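Local coordinates for protein homoserine kinase (Cytophaga hutchinsonii, PDB 4P52) that probably transfers the gamma-phosphate of ATP to the side-chain hydroxyl of L-homoserine, making O-phospho-L-homoserine, at residues I252-R257 / C279-S284. Numbering follows the deposited sequence.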
loop_
_atom_site.group_PDB
_atom_site.type_symbol
_atom_site.label_atom_id
_atom_site.label_comp_id
_atom_site.label_asym_id
_atom_site.label_seq_id
_atom_site.Cartn_x
_atom_site.Cartn_y
_atom_site.Cartn_z
ATOM N N ILE A 252 -10.627 -5.982 8.493
ATOM C CA ILE A 252 -11.543 -6.716 7.641
ATOM C C ILE A 252 -11.482 -8.225 7.870
ATOM O O ILE A 252 -12.504 -8.839 8.179
ATOM C CB ILE A 252 -11.306 -6.376 6.154
ATOM C CG1 ILE A 252 -11.767 -4.949 5.891
ATOM C CG2 ILE A 252 -12.029 -7.352 5.234
ATOM C CD1 ILE A 252 -10.972 -4.252 4.821
ATOM N N VAL A 253 -10.291 -8.800 7.723
ATOM C CA VAL A 253 -10.122 -10.244 7.651
ATOM C C VAL A 253 -10.002 -10.850 9.045
ATOM O O VAL A 253 -10.786 -11.710 9.411
ATOM C CB VAL A 253 -8.901 -10.638 6.781
ATOM C CG1 VAL A 253 -8.635 -12.138 6.843
ATOM C CG2 VAL A 253 -9.152 -10.240 5.342
ATOM N N GLU A 254 -9.027 -10.394 9.818
ATOM C CA GLU A 254 -8.833 -10.888 11.180
ATOM C C GLU A 254 -10.118 -10.850 12.053
ATOM O O GLU A 254 -10.451 -11.861 12.651
ATOM C CB GLU A 254 -7.695 -10.142 11.852
ATOM C CG GLU A 254 -7.379 -10.611 13.252
ATOM C CD GLU A 254 -6.748 -9.496 14.083
ATOM O OE1 GLU A 254 -5.533 -9.210 13.891
ATOM O OE2 GLU A 254 -7.483 -8.911 14.926
ATOM N N PRO A 255 -10.858 -9.711 12.101
ATOM C CA PRO A 255 -12.103 -9.770 12.892
ATOM C C PRO A 255 -13.094 -10.851 12.408
ATOM O O PRO A 255 -13.798 -11.423 13.227
ATOM C CB PRO A 255 -12.727 -8.374 12.722
ATOM C CG PRO A 255 -11.712 -7.530 12.029
ATOM C CD PRO A 255 -10.692 -8.420 11.396
ATOM N N ALA A 256 -13.132 -11.139 11.107
ATOM C CA ALA A 256 -13.966 -12.225 10.588
ATOM C C ALA A 256 -13.437 -13.625 10.937
ATOM O O ALA A 256 -14.216 -14.478 11.354
ATOM C CB ALA A 256 -14.191 -12.079 9.084
ATOM N N ARG A 257 -12.133 -13.859 10.781
ATOM C CA ARG A 257 -11.547 -15.181 11.006
ATOM C C ARG A 257 -11.215 -15.533 12.449
ATOM O O ARG A 257 -11.140 -16.698 12.816
ATOM C CB ARG A 257 -10.271 -15.316 10.224
ATOM C CG ARG A 257 -10.522 -15.592 8.780
ATOM C CD ARG A 257 -9.208 -15.738 8.057
ATOM N NE ARG A 257 -9.476 -16.262 6.730
ATOM C CZ ARG A 257 -8.626 -16.220 5.724
ATOM N NH1 ARG A 257 -7.423 -15.661 5.866
ATOM N NH2 ARG A 257 -8.998 -16.735 4.574
ATOM N N CYS A 279 0.746 -8.161 15.655
ATOM C CA CYS A 279 0.468 -9.560 15.773
ATOM C C CYS A 279 -0.824 -9.848 15.047
ATOM O O CYS A 279 -1.803 -9.135 15.247
ATOM C CB CYS A 279 0.353 -9.916 17.258
ATOM S SG CYS A 279 -0.278 -11.581 17.536
ATOM N N SER A 280 -0.823 -10.883 14.206
ATOM C CA SER A 280 -2.031 -11.311 13.520
ATOM C C SER A 280 -2.056 -12.787 13.110
ATOM O O SER A 280 -1.151 -13.556 13.440
ATOM C CB SER A 280 -2.300 -10.430 12.289
ATOM O OG SER A 280 -3.699 -10.524 11.913
ATOM N N ILE A 281 -3.099 -13.183 12.389
ATOM C CA ILE A 281 -3.213 -14.543 11.899
ATOM C C ILE A 281 -2.203 -14.772 10.801
ATOM O O ILE A 281 -2.045 -13.927 9.944
ATOM C CB ILE A 281 -4.617 -14.812 11.344
ATOM C CG1 ILE A 281 -5.659 -14.601 12.450
ATOM C CG2 ILE A 281 -4.721 -16.223 10.721
ATOM C CD1 ILE A 281 -7.073 -14.405 11.927
ATOM N N SER A 282 -1.537 -15.920 10.805
ATOM C CA SER A 282 -0.653 -16.248 9.705
ATOM C C SER A 282 -1.436 -16.954 8.622
ATOM O O SER A 282 -2.068 -17.985 8.893
ATOM C CB SER A 282 0.462 -17.143 10.201
ATOM O OG SER A 282 1.236 -17.575 9.099
ATOM N N GLY A 283 -1.395 -16.422 7.399
ATOM C CA GLY A 283 -2.190 -16.978 6.291
ATOM C C GLY A 283 -3.659 -17.156 6.685
ATOM O O GLY A 283 -4.323 -16.207 7.105
ATOM N N SER A 284 -4.184 -18.368 6.591
ATOM C CA SER A 284 -5.570 -18.559 6.956
ATOM C C SER A 284 -5.712 -19.202 8.364
ATOM O O SER A 284 -6.812 -19.604 8.779
ATOM C CB SER A 284 -6.257 -19.388 5.876
ATOM O OG SER A 284 -5.567 -20.613 5.756
#
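Glu254 reaches from the short helix 253-257 to the strand 279-281, where its OE1 accepts a hydrogen bond of 3.0 Å from Ser280 OG through the anti lone pair, the one turned away from OE2. With CG anti to the backbone N (chi1 -178°) and the chain extended beyond it, the carboxylate is carried clear of the helix to the serine. One residue along the strand the contact turns apolar: Ile281 CD1 rests against the flank of the helix, 4.0 Å from Glu254 CA and 3.7 Å from Arg257 CB. At the far end the Arg257 guanidinium lies with one face over Ser284, whose CB sits 3.7 Å above its plane, displaced from the centre of the group. Arg257 NH1 passes 3.4 Å from Gly283 O, at an angle too poor for a hydrogen bond.

Further out, Lys268 forms a salt bridge with Glu254 OE1, while Ala209 O accepts a hydrogen bond from Arg257 NE. Were Glu254 replaced by alanine, Lys268 would probably lose its acidic mate and the Ser280 hydroxyl this acceptor. Asp250 accepts hydrogen bonds from the backbone N of Ile252, Val253 and Glu254. The helix thus packs on an edge strand of the four-stranded antiparallel sheet within this chain, at the Gly-Ser-rich turn of the third conserved GHMP kinase motif; there Ser282 OG bonds Gly117 O, in the loop that probably binds ATP phosphates, as in other GHMP kinases.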